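Local structure of DUF3809 domain-containing protein (3NQN) at residues Leu12-Pro15 with Ala20-Ala23; Glu69-Pro74 with Glu78-Thr83; Met105-Gln110 with Glu149-Gly154. The protein is of unknown function but binds calcium ions and belongs to a sequence family of the Bet v 1-like clan. One frame throughout, in Å; residues are numbered along the deposited sequence. Where two conformers were deposited one is given.

Interaction 1. Residues Leu12-Pro15 with Ala20-Ala23; sequences LRHP and AALA
The imidazole of His14 presents one face to the helix 18-26, overlapping the methyl group of Ala20. That methyl makes a CH-pi contact over the ring, with Ala20 CB 4.0 Å from the centroid of the His14 ring and 26° off its normal. It sits toward the rim, so the closest ring atom is His14 CE1, at 3.6 Å from Ala20 CB. The backbone N of Ala21 lies over the same face, also offset toward the rim, and the ring therefore rests on the turn of helix formed by these two alanines. Closer to the backbone the packing is aliphatic, His14 CB meeting Ala21 CB at 3.7 Å. What carries the ring across to the helix is the first torsion: CG stands anti to the backbone N (chi1 -167°), which takes the imidazole away from the strand end to lie against Ala20 and Ala21. The contact closes the link from the first strand, 5-13, to the first short helix, 18-26, consistent with the Bet v 1-like topology in which short helices follow the first strand and the long helix comes last. Only four residues separate the two segments, and the chain turns between them. The polar end of the ring is used within that turn, His14 ND1 being hydrogen-bonded to the backbone N of His16, an arrangement that would restrict rotation of the imidazole and so keep its face on Ala20. The His16 ring also meets that of His14, their planes inclined at about 55°. Leu155 and Pro156, from the tail beyond the C-terminal helix, pack against His14 as well, whereas Met105 of strand 104-114 packs on both His14 and Ala21.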
# COMPACT_ATOMS: atom_id res chain seq x y z
N LEU A 12 -30.17 12.25 -9.48
CA LEU A 12 -30.88 10.99 -9.18
C LEU A 12 -32.01 11.31 -8.23
O LEU A 12 -31.84 12.14 -7.34
CB LEU A 12 -29.98 10.00 -8.44
CG LEU A 12 -28.81 9.36 -9.12
CD1 LEU A 12 -28.05 8.50 -8.10
CD2 LEU A 12 -29.29 8.51 -10.31
N ARG A 13 -33.12 10.61 -8.37
CA ARG A 13 -34.24 10.79 -7.47
C ARG A 13 -34.25 9.73 -6.38
O ARG A 13 -34.11 8.54 -6.66
CB ARG A 13 -35.56 10.75 -8.25
CG ARG A 13 -36.81 10.84 -7.37
CD ARG A 13 -37.91 11.59 -8.08
NE ARG A 13 -39.19 11.49 -7.38
CZ ARG A 13 -40.10 12.46 -7.37
NH1 ARG A 13 -39.83 13.62 -7.93
NH2 ARG A 13 -41.25 12.28 -6.73
N HIS A 14 -34.39 10.15 -5.13
CA HIS A 14 -34.51 9.20 -4.05
C HIS A 14 -35.99 8.81 -4.01
O HIS A 14 -36.83 9.67 -3.88
CB HIS A 14 -34.09 9.82 -2.70
CG HIS A 14 -33.90 8.82 -1.61
ND1 HIS A 14 -34.94 8.05 -1.12
CD2 HIS A 14 -32.80 8.45 -0.91
CE1 HIS A 14 -34.48 7.25 -0.17
NE2 HIS A 14 -33.19 7.48 -0.02
N PRO A 15 -36.30 7.52 -4.13
CA PRO A 15 -37.70 7.05 -4.13
C PRO A 15 -38.53 7.37 -2.87
O PRO A 15 -39.75 7.33 -2.92
CB PRO A 15 -37.57 5.52 -4.26
CG PRO A 15 -36.21 5.28 -4.76
CD PRO A 15 -35.35 6.40 -4.27
N ALA A 20 -35.61 11.68 3.37
CA ALA A 20 -34.79 10.50 3.16
C ALA A 20 -33.56 10.83 2.28
O ALA A 20 -32.47 10.31 2.53
CB ALA A 20 -35.61 9.41 2.53
N ALA A 21 -33.76 11.66 1.26
CA ALA A 21 -32.67 12.04 0.36
C ALA A 21 -31.60 12.83 1.14
O ALA A 21 -30.42 12.59 0.98
CB ALA A 21 -33.22 12.86 -0.83
N LEU A 22 -32.04 13.75 2.00
CA LEU A 22 -31.11 14.50 2.88
C LEU A 22 -30.31 13.56 3.77
O LEU A 22 -29.10 13.71 3.90
CB LEU A 22 -31.89 15.48 3.77
CG LEU A 22 -32.07 16.90 3.32
CD1 LEU A 22 -33.04 17.64 4.27
CD2 LEU A 22 -30.73 17.62 3.26
N ALA A 23 -30.99 12.58 4.39
CA ALA A 23 -30.34 11.62 5.27
C ALA A 23 -29.33 10.77 4.51
O ALA A 23 -28.24 10.47 5.01
CB ALA A 23 -31.38 10.72 5.96

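Interaction 2. Residues Glu69-Pro74 with Glu78-Thr83; sequences EIVRTP and ELRPLT
Strands 69-73 and 78-81 run antiparallel at 144°, with Glu69-Arg80 and Val71-Glu78 as hydrogen-bonded pairs flanking the non-hydrogen-bonded pair Ile70-Leu79. Each outer pair is joined twice, by reciprocal N-H...O bonds between its backbones; Glu69 N lies 2.7 Å from Arg80 O, and Val71 N 2.8 Å from Glu78 O. Glu69, Val71, Glu78 and Arg80 put their side chains on one face of the sheet. There Arg80 grips Glu78, two residues back on its own strand, side-on through two nitrogens: NE reaches Glu78 OE1 at 2.9 Å in a salt bridge, and NH2 reaches Glu78 OE2 at 3.1 Å. Both bonds arrive from above the carboxylate plane rather than in it, OE1 being met 56° out of that plane. The Arg80 chain is extended from CG to NE (chi2 -178°), which carries the guanidinium along the face to Glu78 and Val71. The two bonds would restrain the rotation of this group, and Val71, diagonally placed, lies against it: CG1 is over one guanidinium face, toward its rim, while CG2 packs on Arg80 CD at 3.9 Å. At the end of the pairing the Thr73 and Glu78 side chains cross at about a right angle, Thr73 CG2 3.8 Å from Glu78 OE2. On the other face Ile70 and Leu79 run alongside each other, Ile70 CG1 against Leu79 CD2. This hairpin forms the middle of the sheet: Leu79 is hydrogen-bonded through its backbone to Gly95 of strand 90-99, Ile70 packs on Val48 of strand 47-56, and Arg26 of helix 18-26 reaches Thr73 O.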
# COMPACT_ATOMS: atom_id res chain seq x y z
N GLU A 69 -12.93 15.46 4.54
CA GLU A 69 -13.77 15.90 5.64
C GLU A 69 -15.22 15.90 5.19
O GLU A 69 -15.53 16.34 4.06
CB GLU A 69 -13.35 17.31 6.06
CG GLU A 69 -14.16 17.93 7.18
CD GLU A 69 -13.82 19.40 7.40
OE1 GLU A 69 -13.04 19.97 6.58
OE2 GLU A 69 -14.33 20.00 8.37
N ILE A 70 -16.11 15.39 6.03
CA ILE A 70 -17.54 15.39 5.74
C ILE A 70 -18.13 16.68 6.31
O ILE A 70 -17.95 16.98 7.49
CB ILE A 70 -18.27 14.21 6.41
CG1 ILE A 70 -17.65 12.88 5.99
CG2 ILE A 70 -19.76 14.24 6.08
CD1 ILE A 70 -18.08 11.73 6.91
N VAL A 71 -18.77 17.46 5.46
CA VAL A 71 -19.35 18.73 5.85
C VAL A 71 -20.84 18.73 5.58
O VAL A 71 -21.26 18.60 4.45
CB VAL A 71 -18.74 19.90 5.08
CG1 VAL A 71 -19.40 21.21 5.52
CG2 VAL A 71 -17.18 19.94 5.30
N ARG A 72 -21.62 18.87 6.64
CA ARG A 72 -23.05 18.88 6.56
C ARG A 72 -23.53 20.28 6.21
O ARG A 72 -23.16 21.25 6.87
CB ARG A 72 -23.61 18.47 7.92
CG ARG A 72 -25.11 18.47 8.06
CD ARG A 72 -25.51 18.16 9.52
NE ARG A 72 -26.95 17.96 9.65
CZ ARG A 72 -27.84 18.95 9.74
NH1 ARG A 72 -27.44 20.22 9.70
NH2 ARG A 72 -29.14 18.66 9.85
N THR A 73 -24.35 20.38 5.18
CA THR A 73 -24.86 21.66 4.70
C THR A 73 -26.39 21.71 4.77
O THR A 73 -27.04 20.69 4.99
CB THR A 73 -24.41 21.88 3.26
OG1 THR A 73 -24.86 20.78 2.47
CG2 THR A 73 -22.86 21.96 3.21
N PRO A 74 -26.98 22.89 4.56
CA PRO A 74 -28.43 22.97 4.70
C PRO A 74 -29.23 22.10 3.71
O PRO A 74 -30.28 21.57 4.09
CB PRO A 74 -28.71 24.47 4.48
CG PRO A 74 -27.49 25.13 4.96
CD PRO A 74 -26.35 24.22 4.57
N GLU A 78 -21.12 17.88 1.85
CA GLU A 78 -19.97 17.90 0.96
C GLU A 78 -18.86 17.03 1.51
O GLU A 78 -18.81 16.74 2.72
CB GLU A 78 -19.36 19.30 0.88
CG GLU A 78 -20.21 20.35 0.26
CD GLU A 78 -19.52 21.71 0.31
OE1 GLU A 78 -18.29 21.78 0.02
OE2 GLU A 78 -20.20 22.69 0.64
N LEU A 79 -17.96 16.63 0.61
CA LEU A 79 -16.65 16.10 1.00
C LEU A 79 -15.63 17.15 0.60
O LEU A 79 -15.63 17.63 -0.55
CB LEU A 79 -16.31 14.80 0.28
CG LEU A 79 -17.18 13.59 0.59
CD1 LEU A 79 -16.65 12.39 -0.14
CD2 LEU A 79 -17.24 13.31 2.10
N ARG A 80 -14.80 17.54 1.54
CA ARG A 80 -13.72 18.47 1.29
C ARG A 80 -12.38 17.78 1.58
O ARG A 80 -12.18 17.27 2.65
CB ARG A 80 -13.89 19.71 2.13
CG ARG A 80 -15.07 20.53 1.71
CD ARG A 80 -15.22 21.78 2.53
NE ARG A 80 -16.47 22.45 2.21
CZ ARG A 80 -17.06 23.35 2.98
NH1 ARG A 80 -16.50 23.71 4.14
NH2 ARG A 80 -18.20 23.91 2.60
N PRO A 81 -11.49 17.72 0.57
CA PRO A 81 -10.27 16.91 0.63
C PRO A 81 -9.24 17.42 1.59
O PRO A 81 -9.09 18.63 1.77
CB PRO A 81 -9.72 17.00 -0.80
CG PRO A 81 -10.21 18.27 -1.31
CD PRO A 81 -11.58 18.44 -0.71
N LEU A 82 -8.54 16.49 2.23
CA LEU A 82 -7.42 16.84 3.09
C LEU A 82 -6.12 16.61 2.33
O LEU A 82 -6.02 15.71 1.49
CB LEU A 82 -7.44 16.02 4.37
CG LEU A 82 -8.68 16.24 5.24
CD1 LEU A 82 -8.53 15.52 6.55
CD2 LEU A 82 -8.93 17.74 5.47
N THR A 83 -5.15 17.46 2.59
CA THR A 83 -3.84 17.37 1.98
C THR A 83 -3.07 16.22 2.61
O THR A 83 -3.00 16.12 3.84
CB THR A 83 -3.06 18.67 2.19
OG1 THR A 83 -3.81 19.77 1.67
CG2 THR A 83 -1.70 18.62 1.50

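Interaction 3. Residues Met105-Gln110 with Glu149-Gly154; sequences MAFAFQ and EGLAAG
The antiparallel sheet and long C-terminal helix are consistent with the helix-grip fold of Bet v 1-like proteins, and this contact lies in the buried core between them. Leu151, near the end of helix 122-153, points toward strand 104-114 and meets Phe107, the two side chains coming from opposite directions. Leu151 CD2 sits over the centre of the Phe107 ring as in a CH-pi contact; the modelled separation is too short for carbon atoms, so its exact value is doubtful. The same methyl reaches the edge of the Phe109 ring, near its plane, with Phe109 CE2 4.3 Å from Leu151 CD2. As modelled, then, the methyl meets the face of one ring and the edge of the other, but its placement against Phe107 is uncertain. Phe10 of the adjoining strand 5-13 meets the Phe107 ring with planes at about 20°, and Val35 touches Leu151. A bound (4R)-2-methylpentane-2,4-diol, probably from the crystallisation liquor, lies near the Phe109 side chain. The two segments meet here through apolar side chains alone, consistent with hydrophobic burial between helix and sheet.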
# COMPACT_ATOMS: atom_id res chain seq x y z
N MSE A 105 -32.09 14.51 -6.07
CA MSE A 105 -30.72 14.74 -5.62
C MSE A 105 -29.81 15.16 -6.77
O MSE A 105 -29.97 14.70 -7.90
CB MSE A 105 -30.16 13.48 -4.95
CG MSE A 105 -30.95 13.05 -3.71
SE MSE A 105 -30.30 11.43 -2.97
CE MSE A 105 -30.55 10.18 -4.45
N ALA A 106 -28.87 16.04 -6.47
CA ALA A 106 -27.85 16.49 -7.41
C ALA A 106 -26.50 16.19 -6.80
O ALA A 106 -26.27 16.47 -5.61
CB ALA A 106 -27.98 18.01 -7.69
N PHE A 107 -25.61 15.64 -7.61
CA PHE A 107 -24.26 15.33 -7.18
C PHE A 107 -23.25 15.92 -8.15
O PHE A 107 -23.50 16.00 -9.35
CB PHE A 107 -24.06 13.81 -7.16
CG PHE A 107 -24.94 13.09 -6.18
CD1 PHE A 107 -24.51 12.88 -4.89
CD2 PHE A 107 -26.19 12.61 -6.57
CE1 PHE A 107 -25.33 12.23 -3.96
CE2 PHE A 107 -27.01 11.95 -5.67
CZ PHE A 107 -26.58 11.76 -4.36
N ALA A 108 -22.12 16.36 -7.59
CA ALA A 108 -20.95 16.75 -8.35
C ALA A 108 -19.72 16.24 -7.58
O ALA A 108 -19.61 16.46 -6.36
CB ALA A 108 -20.88 18.28 -8.49
N PHE A 109 -18.85 15.53 -8.28
CA PHE A 109 -17.59 15.04 -7.70
C PHE A 109 -16.41 15.50 -8.49
O PHE A 109 -16.49 15.60 -9.72
CB PHE A 109 -17.58 13.53 -7.64
CG PHE A 109 -18.53 12.97 -6.64
CD1 PHE A 109 -18.14 12.79 -5.32
CD2 PHE A 109 -19.84 12.68 -6.99
CE1 PHE A 109 -19.01 12.31 -4.38
CE2 PHE A 109 -20.72 12.19 -6.05
CZ PHE A 109 -20.30 12.01 -4.73
N GLN A 110 -15.32 15.81 -7.80
CA GLN A 110 -14.06 16.20 -8.48
C GLN A 110 -12.90 15.41 -7.86
O GLN A 110 -12.89 15.15 -6.65
CB GLN A 110 -13.80 17.71 -8.39
CG GLN A 110 -14.99 18.62 -8.77
CD GLN A 110 -16.00 18.80 -7.64
OE1 GLN A 110 -15.63 18.90 -6.48
NE2 GLN A 110 -17.27 18.84 -7.99
N GLU A 149 -23.66 5.12 -11.43
CA GLU A 149 -24.04 3.73 -11.24
C GLU A 149 -23.92 3.36 -9.76
O GLU A 149 -24.85 2.79 -9.16
CB GLU A 149 -23.11 2.84 -12.09
CG GLU A 149 -23.42 1.33 -12.01
CD GLU A 149 -22.45 0.49 -12.81
OE1 GLU A 149 -21.21 0.77 -12.80
OE2 GLU A 149 -22.91 -0.49 -13.45
N GLY A 150 -22.79 3.73 -9.15
CA GLY A 150 -22.52 3.43 -7.74
C GLY A 150 -23.48 4.08 -6.78
O GLY A 150 -23.97 3.43 -5.87
N LEU A 151 -23.72 5.38 -6.94
CA LEU A 151 -24.68 6.04 -6.09
C LEU A 151 -26.08 5.44 -6.27
O LEU A 151 -26.78 5.22 -5.29
CB LEU A 151 -24.70 7.56 -6.31
CG LEU A 151 -23.78 8.33 -5.35
CD1 LEU A 151 -22.32 8.16 -5.74
CD2 LEU A 151 -24.13 9.74 -5.31
N ALA A 152 -26.46 5.16 -7.51
CA ALA A 152 -27.80 4.58 -7.76
C ALA A 152 -27.94 3.21 -7.07
O ALA A 152 -28.98 2.92 -6.50
CB ALA A 152 -28.06 4.45 -9.27
N ALA A 153 -26.86 2.43 -7.06
CA ALA A 153 -26.86 1.12 -6.39
C ALA A 153 -27.13 1.22 -4.87
O ALA A 153 -27.56 0.27 -4.27
CB ALA A 153 -25.55 0.41 -6.63
N GLY A 154 -26.90 2.39 -4.27
CA GLY A 154 -27.15 2.55 -2.83
C GLY A 154 -28.61 2.85 -2.47
O GLY A 154 -28.98 2.81 -1.30

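From the N terminus the three contacts follow in series. Interaction 1 closes a short turn between the first strand and the first helix; interaction 2 closes the hairpin of strands 60-73 and 76-81; interaction 3 closes a much longer loop. None nests in or crosses another. In space, interactions 1 and 3 adjoin, since strands 5-13 and 104-114 are neighbours: Leu12 O lies 2.7 Å from Met105 N, a probable hydrogen bond. Interaction 2 sits further across the same sheet and touches interaction 1 through Leu22 CD2 and Pro74 O, 4.1 Å apart. Interaction 1 ties the first strand's end to helix 18-26, interaction 2 joins two central strands, and interaction 3 ties the sheet to the end of helix 122-153.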